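Local coordinates for BSU-2 beta-lactamase (Bacillus subtilis, PDB 6W5E), which probably hydrolyses beta-lactam antibiotics as a class D serine beta-lactamase, which would contribute to antibiotic resistance, at residues T177-E180 and K181-K184; K30-V34 and S35-V39. One frame throughout, in Å; residues are numbered along the deposited sequence.

Contact 1: T177-E180 and K181-K184; sequences TFLE and KLAK
Two successive turns of helix 172-184 are tied together here by i to i+3 and i to i+4 contacts, among them a salt bridge between Glu180 and Lys184. Glu180 OE2 receives Lys184 NZ at 2.8 Å on its anti lone pair, the one pointing away from OE1. CG of Glu180 stands anti to the backbone N (chi1 177°), whereas CG of Lys184 stands anti to its carbonyl carbon (chi1 -69°); both chains then run extended, side by side in the same direction, and CE of Lys184 passes 3.8 Å from Glu180 CG. A long, flexible lysine four residues on can reach back to the carboxylate on the same side of the helix, and its positive charge probably offsets the closeness of two carboxylates, Glu180 OE1 and Glu176 OE2. Nearby the same spacing serves a weaker contact: Lys181 lies alongside Thr177, with CE 4.0 Å from the CG2 methyl. Backbone bonds underlie all this, Ala183 N to Leu179 O at 2.9 Å among them. On the inner side of the helix Leu179 CD2 meets Leu182 CD2 at 4.3 Å, two branched chains suited to a buried face. Leu179 rests on Val228, Val239 and Val241 and Leu182 on Phe230, so the helix lies against strands 225-233 and 236-244, while Phe178 packs on Val81 and Leu84 of helix 81-88.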
loop_
_atom_site.group_PDB
_atom_site.type_symbol
_atom_site.label_atom_id
_atom_site.label_comp_id
_atom_site.label_asym_id
_atom_site.label_seq_id
_atom_site.Cartn_x
_atom_site.Cartn_y
_atom_site.Cartn_z
ATOM N N THR A 177 6.299 -8.044 4.227
ATOM C CA THR A 177 7.281 -7.887 5.292
ATOM C C THR A 177 7.311 -6.452 5.780
ATOM O O THR A 177 7.279 -6.192 6.989
ATOM C CB THR A 177 8.646 -8.323 4.765
ATOM O OG1 THR A 177 8.584 -9.721 4.481
ATOM C CG2 THR A 177 9.769 -8.039 5.775
ATOM N N PHE A 178 7.338 -5.505 4.843
ATOM C CA PHE A 178 7.336 -4.093 5.201
ATOM C C PHE A 178 6.058 -3.721 5.941
ATOM O O PHE A 178 6.101 -3.072 6.993
ATOM C CB PHE A 178 7.484 -3.254 3.935
ATOM C CG PHE A 178 7.193 -1.797 4.139
ATOM C CD1 PHE A 178 8.045 -0.995 4.887
ATOM C CD2 PHE A 178 6.049 -1.237 3.603
ATOM C CE1 PHE A 178 7.758 0.342 5.086
ATOM C CE2 PHE A 178 5.759 0.097 3.798
ATOM C CZ PHE A 178 6.616 0.890 4.541
ATOM N N LEU A 179 4.905 -4.124 5.403
ATOM C CA LEU A 179 3.634 -3.727 6.008
ATOM C C LEU A 179 3.413 -4.374 7.369
ATOM O O LEU A 179 2.725 -3.799 8.219
ATOM C CB LEU A 179 2.475 -4.040 5.059
ATOM C CG LEU A 179 2.469 -3.138 3.818
ATOM C CD1 LEU A 179 1.554 -3.734 2.775
ATOM C CD2 LEU A 179 2.054 -1.704 4.160
ATOM N N GLU A 180 3.966 -5.567 7.593
ATOM C CA GLU A 180 3.889 -6.169 8.916
ATOM C C GLU A 180 4.654 -5.335 9.940
ATOM O O GLU A 180 4.205 -5.166 11.080
ATOM C CB GLU A 180 4.445 -7.592 8.858
ATOM C CG GLU A 180 4.478 -8.287 10.192
ATOM C CD GLU A 180 4.937 -9.729 10.099
ATOM O OE1 GLU A 180 4.812 -10.346 9.012
ATOM O OE2 GLU A 180 5.431 -10.245 11.127
ATOM N N LYS A 181 5.821 -4.812 9.553
ATOM C CA LYS A 181 6.566 -3.926 10.444
ATOM C C LYS A 181 5.794 -2.643 10.728
ATOM O O LYS A 181 5.806 -2.145 11.861
ATOM C CB LYS A 181 7.932 -3.608 9.845
ATOM C CG LYS A 181 8.808 -4.828 9.654
ATOM C CD LYS A 181 10.053 -4.466 8.854
ATOM C CE LYS A 181 10.998 -5.643 8.693
ATOM N NZ LYS A 181 12.008 -5.342 7.642
ATOM N N LEU A 182 5.113 -2.093 9.718
ATOM C CA LEU A 182 4.293 -0.907 9.952
ATOM C C LEU A 182 3.126 -1.216 10.888
ATOM O O LEU A 182 2.837 -0.446 11.811
ATOM C CB LEU A 182 3.801 -0.334 8.620
ATOM C CG LEU A 182 2.821 0.845 8.721
ATOM C CD1 LEU A 182 3.471 2.031 9.442
ATOM C CD2 LEU A 182 2.302 1.251 7.333
ATOM N N ALA A 183 2.439 -2.339 10.666
ATOM C CA ALA A 183 1.341 -2.715 11.552
ATOM C C ALA A 183 1.811 -2.838 12.997
ATOM O O ALA A 183 1.140 -2.366 13.925
ATOM C CB ALA A 183 0.729 -4.033 11.084
ATOM N N LYS A 184 2.959 -3.470 13.206
ATOM C CA LYS A 184 3.521 -3.639 14.538
ATOM C C LYS A 184 4.172 -2.370 15.064
ATOM O O LYS A 184 4.592 -2.342 16.230
ATOM C CB LYS A 184 4.584 -4.733 14.495
ATOM C CG LYS A 184 4.080 -6.154 14.254
ATOM C CD LYS A 184 5.286 -7.081 14.092
ATOM C CE LYS A 184 4.932 -8.548 13.954
ATOM N NZ LYS A 184 6.167 -9.357 13.728
#

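Contact 2: K30-V34 and S35-V39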
loop_
_atom_site.group_PDB
_atom_site.type_symbol
_atom_site.label_atom_id
_atom_site.label_comp_id
_atom_site.label_asym_id
_atom_site.label_seq_id
_atom_site.Cartn_x
_atom_site.Cartn_y
_atom_site.Cartn_z
ATOM N N LYS A 30 -13.888 -18.425 16.420
ATOM C CA LYS A 30 -13.701 -16.984 16.580
ATOM C C LYS A 30 -12.537 -16.413 15.763
ATOM O O LYS A 30 -12.659 -15.480 15.018
ATOM C CB LYS A 30 -13.399 -16.579 18.029
ATOM C CG LYS A 30 -13.530 -17.563 19.168
ATOM C CD LYS A 30 -12.277 -18.153 19.793
ATOM C CE LYS A 30 -11.071 -18.247 18.913
ATOM N NZ LYS A 30 -11.071 -19.365 17.951
ATOM N N HIS A 31 -11.395 -17.033 15.946
ATOM C CA HIS A 31 -10.159 -16.533 15.365
ATOM C C HIS A 31 -9.860 -17.252 14.057
ATOM O O HIS A 31 -9.853 -18.488 14.010
ATOM C CB HIS A 31 -9.000 -16.728 16.340
ATOM C CG HIS A 31 -7.709 -16.168 15.845
ATOM N ND1 HIS A 31 -7.266 -14.908 16.182
ATOM C CD2 HIS A 31 -6.769 -16.691 15.023
ATOM C CE1 HIS A 31 -6.107 -14.680 15.592
ATOM N NE2 HIS A 31 -5.786 -15.744 14.877
ATOM N N LEU A 32 -9.595 -16.478 13.003
ATOM C CA LEU A 32 -9.322 -17.055 11.691
ATOM C C LEU A 32 -7.938 -17.688 11.662
ATOM O O LEU A 32 -6.926 -17.015 11.892
ATOM C CB LEU A 32 -9.425 -15.994 10.603
ATOM C CG LEU A 32 -8.931 -16.454 9.228
ATOM C CD1 LEU A 32 -9.873 -17.493 8.649
ATOM C CD2 LEU A 32 -8.809 -15.274 8.283
ATOM N N ASN A 33 -7.934 -18.959 11.477
ATOM C CA ASN A 33 -6.674 -19.723 11.248
ATOM C C ASN A 33 -6.306 -19.705 9.653
ATOM O O ASN A 33 -6.947 -20.363 8.744
ATOM C CB ASN A 33 -6.902 -21.163 11.683
ATOM C CG ASN A 33 -5.694 -22.046 11.506
ATOM O OD1 ASN A 33 -4.792 -21.740 10.798
ATOM N ND2 ASN A 33 -5.704 -23.178 12.175
ATOM N N VAL A 34 -5.251 -18.961 9.335
ATOM C CA VAL A 34 -4.966 -18.728 7.921
ATOM C C VAL A 34 -4.450 -19.968 7.217
ATOM O O VAL A 34 -4.469 -20.025 5.983
ATOM C CB VAL A 34 -4.048 -17.510 7.692
ATOM C CG1 VAL A 34 -4.638 -16.281 8.349
ATOM C CG2 VAL A 34 -2.630 -17.796 8.182
ATOM N N SER A 35 -3.999 -20.972 7.962
ATOM C CA SER A 35 -3.524 -22.198 7.337
ATOM C C SER A 35 -4.658 -23.047 6.784
ATOM O O SER A 35 -4.388 -24.046 6.112
ATOM C CB SER A 35 -2.680 -22.998 8.329
ATOM O OG SER A 35 -3.510 -23.609 9.295
ATOM N N LYS A 36 -5.910 -22.666 7.026
ATOM C CA LYS A 36 -7.061 -23.440 6.580
ATOM C C LYS A 36 -7.769 -22.844 5.368
ATOM O O LYS A 36 -8.748 -23.432 4.901
ATOM C CB LYS A 36 -8.060 -23.595 7.731
ATOM C CG LYS A 36 -7.535 -24.408 8.899
ATOM C CD LYS A 36 -8.492 -25.532 9.263
ATOM C CE LYS A 36 -7.998 -26.313 10.475
ATOM N NZ LYS A 36 -8.894 -26.118 11.656
ATOM N N MET A 37 -7.297 -21.720 4.834
ATOM C CA MET A 37 -8.047 -20.961 3.841
ATOM C C MET A 37 -7.839 -21.490 2.425
ATOM O O MET A 37 -6.892 -22.220 2.127
ATOM C CB MET A 37 -7.622 -19.496 3.829
ATOM C CG MET A 37 -7.632 -18.805 5.156
ATOM S SD MET A 37 -6.850 -17.193 4.951
ATOM C CE MET A 37 -7.922 -16.407 3.748
ATOM N N ASN A 38 -8.724 -21.054 1.530
ATOM C CA ASN A 38 -8.554 -21.240 0.095
ATOM C C ASN A 38 -9.167 -20.041 -0.609
ATOM O O ASN A 38 -10.275 -19.627 -0.265
ATOM C CB ASN A 38 -9.256 -22.518 -0.371
ATOM C CG ASN A 38 -8.925 -22.860 -1.801
ATOM O OD1 ASN A 38 -9.482 -22.282 -2.733
ATOM N ND2 ASN A 38 -8.010 -23.816 -1.984
ATOM N N VAL A 39 -8.451 -19.483 -1.589
ATOM C CA VAL A 39 -8.929 -18.310 -2.319
ATOM C C VAL A 39 -8.863 -18.521 -3.832
ATOM O O VAL A 39 -8.943 -17.554 -4.596
ATOM C CB VAL A 39 -8.201 -17.013 -1.893
ATOM C CG1 VAL A 39 -8.344 -16.788 -0.389
ATOM C CG2 VAL A 39 -6.734 -17.053 -2.304
#
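With CG of Asn33 anti to the backbone N (chi1 -180°) and OG of Ser35 turned in between its own N and carbonyl carbon (chi1 74°), Asn33 OD1 and the backbone N-H of Ser35 close an Asx turn at the start of a short 3-10 segment, to which the Ser35 hydroxyl adds a second bond. Asn33 OD1 takes both bonds from one face of its plane: Ser35 OG donates at 2.7 Å and Ser35 N at 3.0 Å. The side chain of Asn33 was modelled in two conformers, and this double grip belongs to the one described. Asparagine suits the place because its carbonyl can take up a backbone N-H that the turn leaves without a helical partner. The backbone closes an overlapping turn of its own, Lys36 N to Asn33 O at 3.1 Å, the donor 46° out of the carbonyl plane, and a weak bond of 3.5 Å follows from Met37 N to Val34 O. Below the turn the apolar residues face the sheet, Val34 and Met37 both resting on Leu52 of strand 48-54, and Met37 also on Ile258 of helix 248-261. Met37, flexible and unbranched, lies beside Val34, its SD 3.9 Å from Val34 CB and 4.3 Å from Leu32 CD2.

Overall arrangement
Both contacts lean on the six-stranded antiparallel sheet, but at different places. Contact 1, centred about 11 Å from the centre of the chain, packs on the inner strands 225-233 and 236-244; contact 2, centred about 23 Å from it, lies over the edge strand 59-63 and its neighbour 48-54. Their centres are about 20 Å apart, their nearest atoms about 11 Å, and they do not touch. Strand 236-244 links them: Val239 packs on contact 1, and Tyr238 OH bonds Leu32 O of contact 2. Contact 1 borders the active-site region, since Leu182 touches Val80, the residue after carboxylated Lys79, a modification class D enzymes use in catalysis.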